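Local structure of YghZ aldo-keto reductase (Escherichia coli, 3N6Q) at residues R79-D84 and D90-S95; I57-L62 and V132-S137. The protein probably reduces aldehydes and ketones with NADPH as hydride donor, as an aldo-keto reductase with a TIM-barrel fold. All blocks are in the same frame, centred on the assembly; numbering follows the deposited sequence.

Interaction 1 of 2, residues R79-D84 and D90-S95; sequences RLLRED and DELIIS. With MG (magnesium ion), chain J.
Leu81, on the last turns of helix 72-84, meets Leu92, just before strand 93-98, and Ile94 within it; the closest CA atoms of the segments, those of Leu81 and Leu92, are 10.1 Å apart. Five residues separate the segments in the chain. Helical bonds continue to the end of 79-84, where Asp84 N donates to Leu80 O at 2.8 Å, while 90-95 leaves a 3-10 turn and straightens into the strand. The segments meet through side chains, burying 96 Å² in all. Leu81 points at the strand and divides its two methyls between two partners. Its CD1 meets Ile94 CD1 at 3.8 Å, the two side chains reaching toward each other tip to tip. The other branch, Leu81 CD2, lies 3.7 Å from Leu92 CD1, where the leucines slide past one another in opposite directions. With chi1 at -65°, Ile94 sets CG1 anti to its carbonyl carbon, and the nearly extended chain beyond carries CD1 out to the helix. Leu81, Leu92 and Ile94 are all buried; Leu129 touches both Leu81 and Ile94, and Phe53 of helix 42-54 packs on Leu92. Elsewhere on the helix, Glu83 runs extended to a magnesium ion; OE2 binds it at 1.8 Å, shorter than usual for magnesium, so the length is doubtful. Its other oxygen, OE1, forms a salt bridge with Arg46 of helix 42-54, well away from the leucine contact. Asp84 turns to the same helix, making salt bridges with Arg46 and Arg50. The apolar contact joins the second and third elements of a beta-alpha-beta unit, strand 59-61, helix 72-84 and strand 93-98: the outer helix packs against the barrel wall, as in the repeating crossovers of a TIM barrel.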
loop_
_atom_site.group_PDB
_atom_site.type_symbol
_atom_site.label_atom_id
_atom_site.label_comp_id
_atom_site.label_asym_id
_atom_site.label_seq_id
_atom_site.Cartn_x
_atom_site.Cartn_y
_atom_site.Cartn_z
ATOM N N ARG B 79 -17.953 14.201 17.675
ATOM C CA ARG B 79 -18.129 15.634 18.017
ATOM C C ARG B 79 -17.397 15.949 19.311
ATOM O O ARG B 79 -16.735 17.002 19.455
ATOM C CB ARG B 79 -19.598 15.889 18.253
ATOM C CG ARG B 79 -20.457 15.819 16.992
ATOM C CD ARG B 79 -21.895 16.248 17.318
ATOM N NE ARG B 79 -21.973 17.687 17.645
ATOM C CZ ARG B 79 -23.068 18.307 18.096
ATOM N NH1 ARG B 79 -24.211 17.638 18.271
ATOM N NH2 ARG B 79 -23.026 19.610 18.369
ATOM N N LEU B 80 -17.590 15.074 20.298
ATOM C CA LEU B 80 -16.957 15.299 21.615
ATOM C C LEU B 80 -15.463 15.174 21.540
ATOM O O LEU B 80 -14.740 15.933 22.246
ATOM C CB LEU B 80 -17.563 14.399 22.703
ATOM C CG LEU B 80 -19.033 14.709 22.962
ATOM C CD1 LEU B 80 -19.602 13.609 23.881
ATOM C CD2 LEU B 80 -19.163 16.087 23.641
ATOM N N LEU B 81 -14.954 14.284 20.658
ATOM C CA LEU B 81 -13.509 14.164 20.445
ATOM C C LEU B 81 -12.956 15.481 19.924
ATOM O O LEU B 81 -11.893 15.948 20.378
ATOM C CB LEU B 81 -13.161 13.086 19.429
ATOM C CG LEU B 81 -13.059 11.588 19.656
ATOM C CD1 LEU B 81 -12.223 11.028 18.430
ATOM C CD2 LEU B 81 -12.351 11.323 21.024
ATOM N N ARG B 82 -13.647 16.054 18.933
ATOM C CA ARG B 82 -13.211 17.327 18.359
ATOM C C ARG B 82 -13.309 18.454 19.380
ATOM O O ARG B 82 -12.433 19.314 19.433
ATOM C CB ARG B 82 -13.989 17.679 17.069
ATOM C CG ARG B 82 -13.525 16.878 15.862
ATOM C CD ARG B 82 -14.320 17.188 14.557
ATOM N NE ARG B 82 -15.772 17.135 14.731
ATOM C CZ ARG B 82 -16.540 16.128 14.324
ATOM N NH1 ARG B 82 -16.025 15.088 13.693
ATOM N NH2 ARG B 82 -17.832 16.179 14.522
ATOM N N GLU B 83 -14.371 18.478 20.182
ATOM C CA GLU B 83 -14.588 19.587 21.130
ATOM C C GLU B 83 -13.632 19.509 22.330
ATOM O O GLU B 83 -12.979 20.513 22.688
ATOM C CB GLU B 83 -16.043 19.669 21.623
ATOM C CG GLU B 83 -17.045 20.343 20.620
ATOM C CD GLU B 83 -18.413 20.614 21.219
ATOM O OE1 GLU B 83 -18.589 20.293 22.407
ATOM O OE2 GLU B 83 -19.302 21.254 20.546
ATOM N N ASP B 84 -13.455 18.298 22.889
ATOM C CA ASP B 84 -12.778 18.157 24.193
ATOM C C ASP B 84 -11.470 17.367 24.149
ATOM O O ASP B 84 -10.690 17.410 25.118
ATOM C CB ASP B 84 -13.719 17.478 25.179
ATOM C CG ASP B 84 -14.847 18.385 25.656
ATOM O OD1 ASP B 84 -14.767 19.634 25.506
ATOM O OD2 ASP B 84 -15.787 17.837 26.263
ATOM N N ASP B 90 -4.036 10.777 20.785
ATOM C CA ASP B 90 -2.968 9.777 20.799
ATOM C C ASP B 90 -2.776 9.115 22.190
ATOM O O ASP B 90 -1.957 8.194 22.319
ATOM C CB ASP B 90 -1.632 10.360 20.269
ATOM C CG ASP B 90 -1.741 10.783 18.761
ATOM O OD1 ASP B 90 -2.698 10.313 18.056
ATOM O OD2 ASP B 90 -0.816 11.441 18.265
ATOM N N GLU B 91 -3.557 9.560 23.148
ATOM C CA GLU B 91 -3.654 8.914 24.463
ATOM C C GLU B 91 -4.857 7.954 24.553
ATOM O O GLU B 91 -5.137 7.437 25.645
ATOM C CB GLU B 91 -3.766 10.009 25.539
ATOM C CG GLU B 91 -2.407 10.690 25.715
ATOM C CD GLU B 91 -2.461 11.910 26.597
ATOM O OE1 GLU B 91 -2.897 11.818 27.752
ATOM O OE2 GLU B 91 -2.001 12.968 26.140
ATOM N N LEU B 92 -5.673 7.875 23.481
ATOM C CA LEU B 92 -6.916 7.095 23.504
ATOM C C LEU B 92 -6.806 5.854 22.632
ATOM O O LEU B 92 -6.139 5.886 21.572
ATOM C CB LEU B 92 -8.120 7.913 22.945
ATOM C CG LEU B 92 -8.388 9.226 23.685
ATOM C CD1 LEU B 92 -9.689 9.841 23.057
ATOM C CD2 LEU B 92 -8.593 8.953 25.204
ATOM N N ILE B 93 -7.469 4.777 23.044
ATOM C CA ILE B 93 -7.650 3.586 22.175
ATOM C C ILE B 93 -9.113 3.494 21.810
ATOM O O ILE B 93 -9.984 3.387 22.663
ATOM C CB ILE B 93 -7.221 2.264 22.900
ATOM C CG1 ILE B 93 -5.806 2.382 23.426
ATOM C CG2 ILE B 93 -7.469 0.998 21.981
ATOM C CD1 ILE B 93 -4.729 2.571 22.270
ATOM N N ILE B 94 -9.383 3.783 20.539
ATOM C CA ILE B 94 -10.753 3.873 20.078
ATOM C C ILE B 94 -11.019 2.630 19.230
ATOM O O ILE B 94 -10.280 2.344 18.289
ATOM C CB ILE B 94 -10.962 5.167 19.216
ATOM C CG1 ILE B 94 -10.757 6.422 20.096
ATOM C CG2 ILE B 94 -12.380 5.083 18.557
ATOM C CD1 ILE B 94 -10.592 7.732 19.313
ATOM N N SER B 95 -12.105 1.903 19.498
ATOM C CA SER B 95 -12.415 0.793 18.640
ATOM C C SER B 95 -13.769 0.971 17.921
ATOM O O SER B 95 -14.622 1.781 18.351
ATOM C CB SER B 95 -12.466 -0.506 19.423
ATOM O OG SER B 95 -13.443 -0.307 20.449
HETATM MG MG MG J . -20.833 22.045 21.165
#

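Interaction 2 of 2, residues I57-L62 and V132-S137; sequences ITHFDL and VDIFYS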
loop_
_atom_site.group_PDB
_atom_site.type_symbol
_atom_site.label_atom_id
_atom_site.label_comp_id
_atom_site.label_asym_id
_atom_site.label_seq_id
_atom_site.Cartn_x
_atom_site.Cartn_y
_atom_site.Cartn_z
ATOM N N ILE B 57 -9.254 5.981 32.282
ATOM C CA ILE B 57 -9.843 5.079 31.271
ATOM C C ILE B 57 -9.521 5.651 29.885
ATOM O O ILE B 57 -10.033 6.698 29.510
ATOM C CB ILE B 57 -11.318 4.931 31.479
ATOM C CG1 ILE B 57 -11.571 4.313 32.876
ATOM C CG2 ILE B 57 -11.931 4.070 30.350
ATOM C CD1 ILE B 57 -13.001 4.186 33.157
ATOM N N THR B 58 -8.676 4.952 29.156
ATOM C CA THR B 58 -8.128 5.444 27.893
ATOM C C THR B 58 -8.760 4.673 26.716
ATOM O O THR B 58 -8.464 5.001 25.523
ATOM C CB THR B 58 -6.649 5.208 27.819
ATOM O OG1 THR B 58 -6.415 3.823 28.140
ATOM C CG2 THR B 58 -5.866 6.102 28.812
ATOM N N HIS B 59 -9.648 3.716 27.014
ATOM C CA HIS B 59 -10.209 2.846 25.927
ATOM C C HIS B 59 -11.732 3.017 25.899
ATOM O O HIS B 59 -12.450 2.899 26.932
ATOM C CB HIS B 59 -9.840 1.325 26.117
ATOM C CG HIS B 59 -10.459 0.417 25.082
ATOM N ND1 HIS B 59 -10.605 0.806 23.752
ATOM C CD2 HIS B 59 -10.979 -0.839 25.170
ATOM C CE1 HIS B 59 -11.220 -0.171 23.076
ATOM N NE2 HIS B 59 -11.418 -1.198 23.901
ATOM N N PHE B 60 -12.184 3.492 24.722
ATOM C CA PHE B 60 -13.558 3.843 24.402
ATOM C C PHE B 60 -13.956 2.878 23.290
ATOM O O PHE B 60 -13.370 2.867 22.201
ATOM C CB PHE B 60 -13.598 5.303 23.927
ATOM C CG PHE B 60 -13.252 6.264 25.024
ATOM C CD1 PHE B 60 -14.207 6.596 25.931
ATOM C CD2 PHE B 60 -11.935 6.469 25.368
ATOM C CE1 PHE B 60 -13.898 7.346 27.062
ATOM C CE2 PHE B 60 -11.604 7.196 26.524
ATOM C CZ PHE B 60 -12.602 7.651 27.340
ATOM N N ASP B 61 -14.991 2.093 23.552
ATOM C CA ASP B 61 -15.339 0.994 22.645
ATOM C C ASP B 61 -16.693 1.305 21.977
ATOM O O ASP B 61 -17.702 1.490 22.639
ATOM C CB ASP B 61 -15.393 -0.339 23.432
ATOM C CG ASP B 61 -15.855 -1.540 22.570
ATOM O OD1 ASP B 61 -15.010 -2.066 21.792
ATOM O OD2 ASP B 61 -17.037 -1.955 22.672
ATOM N N LEU B 62 -16.677 1.349 20.645
ATOM C CA LEU B 62 -17.851 1.720 19.835
ATOM C C LEU B 62 -18.192 0.561 18.905
ATOM O O LEU B 62 -17.463 -0.446 18.878
ATOM C CB LEU B 62 -17.546 2.964 19.011
ATOM C CG LEU B 62 -17.455 4.173 19.962
ATOM C CD1 LEU B 62 -16.012 4.575 20.326
ATOM C CD2 LEU B 62 -18.231 5.423 19.349
ATOM N N VAL B 132 -8.967 3.909 13.351
ATOM C CA VAL B 132 -9.352 3.470 14.704
ATOM C C VAL B 132 -8.180 2.658 15.252
ATOM O O VAL B 132 -7.369 2.133 14.491
ATOM C CB VAL B 132 -10.613 2.537 14.690
ATOM C CG1 VAL B 132 -11.890 3.378 14.445
ATOM C CG2 VAL B 132 -10.446 1.264 13.742
ATOM N N ASP B 133 -8.059 2.569 16.565
ATOM C CA ASP B 133 -6.952 1.727 17.096
ATOM C C ASP B 133 -7.270 0.235 16.962
ATOM O O ASP B 133 -6.383 -0.573 16.681
ATOM C CB ASP B 133 -6.799 2.106 18.566
ATOM C CG ASP B 133 -6.447 3.570 18.699
ATOM O OD1 ASP B 133 -5.252 3.883 18.540
ATOM O OD2 ASP B 133 -7.340 4.416 18.883
ATOM N N ILE B 134 -8.542 -0.121 17.109
ATOM C CA ILE B 134 -8.934 -1.546 16.926
ATOM C C ILE B 134 -10.177 -1.642 16.069
ATOM O O ILE B 134 -11.139 -0.929 16.320
ATOM C CB ILE B 134 -9.247 -2.274 18.279
ATOM C CG1 ILE B 134 -8.119 -1.952 19.305
ATOM C CG2 ILE B 134 -9.356 -3.767 18.025
ATOM C CD1 ILE B 134 -8.403 -2.482 20.736
ATOM N N PHE B 135 -10.121 -2.453 15.009
ATOM C CA PHE B 135 -11.322 -2.690 14.216
ATOM C C PHE B 135 -11.730 -4.143 14.434
ATOM O O PHE B 135 -10.884 -5.021 14.300
ATOM C CB PHE B 135 -11.034 -2.417 12.732
ATOM C CG PHE B 135 -12.249 -2.654 11.842
ATOM C CD1 PHE B 135 -13.483 -2.031 12.134
ATOM C CD2 PHE B 135 -12.152 -3.469 10.733
ATOM C CE1 PHE B 135 -14.637 -2.263 11.258
ATOM C CE2 PHE B 135 -13.244 -3.670 9.853
ATOM C CZ PHE B 135 -14.473 -3.126 10.141
ATOM N N TYR B 136 -12.988 -4.414 14.791
ATOM C CA TYR B 136 -13.466 -5.804 15.063
ATOM C C TYR B 136 -14.376 -6.325 13.940
ATOM O O TYR B 136 -15.291 -5.621 13.507
ATOM C CB TYR B 136 -14.410 -5.763 16.250
ATOM C CG TYR B 136 -13.709 -5.709 17.609
ATOM C CD1 TYR B 136 -13.493 -6.890 18.357
ATOM C CD2 TYR B 136 -13.382 -4.456 18.188
ATOM C CE1 TYR B 136 -12.991 -6.844 19.687
ATOM C CE2 TYR B 136 -12.820 -4.396 19.506
ATOM C CZ TYR B 136 -12.652 -5.597 20.246
ATOM O OH TYR B 136 -12.144 -5.482 21.524
ATOM N N SER B 137 -14.301 -7.646 13.686
ATOM C CA SER B 137 -15.476 -8.381 13.263
ATOM C C SER B 137 -16.399 -8.556 14.477
ATOM O O SER B 137 -16.013 -9.238 15.470
ATOM C CB SER B 137 -15.002 -9.742 12.685
ATOM O OG SER B 137 -16.164 -10.488 12.394
HETATM O O HOH W 1 -12.628 -3.245 22.613
#
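Polar contact between 57-62 and 132-137 runs through one water, which His59, Asp61 and Tyr136 hold between them. The water lies in the plane of the His59 ring at its edge, 2.7 Å from NE2. It donates to Asp61 OD1 at 2.8 Å and sits 2.5 Å from Tyr136 OH. Three side chains from two strands thus fix its position. Further bonds hold the groups around it: His59 ND1 is bonded to Ile93 O, which helps set the turn of the imidazole, and Asp61 OD1 also accepts from Ser95 OG. The second oxygen, Asp61 OD2, forms a salt bridge with Lys97, whose amine makes a cation-pi contact with Tyr136.

Strands 59-61 and 132-137 are not neighbours in the TIM barrel, since strand 93-98 pairs in parallel with each of them. Their CA atoms accordingly stay far apart, 9.0 Å between Asp61 and Ile134, and the side chains meet across the intervening strand. Asp61 and Lys97 appear to match the aspartate and lysine of the aldo-keto reductase active site, so the water probably lies near that site.

Direct van der Waals contacts are sparse. Asp61 OD1 approaches Tyr136 CE2 at 3.9 Å, the side chains crossing at about a right angle with carboxylate and ring planes 88° apart. The acid reaches this place because its CG is anti to the backbone N (chi1 176°). Two residues earlier in the strand, CD1 of Ile134 comes obliquely to the His59 ring, 4.3 Å from CE1, and Ser95 fills in beside both residues.

In the fold
Interactions 1 and 2 have centres 11 Å apart and share one parallel barrel sheet, in which strand 93-98 lies between strands 59-61 and 132-137. Along the chain the order is 57-62, 79-84, 90-95, 132-137, so interaction 1 falls wholly between the two segments of interaction 2. They touch directly: Ile93 N is 2.7 Å from Thr58 O, and Ile94 N is 2.7 Å from Asp133 OD2, both probable hydrogen bonds. Interaction 1 fastens the outer helix to the middle strand, whereas interaction 2 spans that strand through its flanking neighbours. Both also reach a second subunit, whose Lys114 bonds Leu92 O and Asp133, tying this barrel region to the assembly.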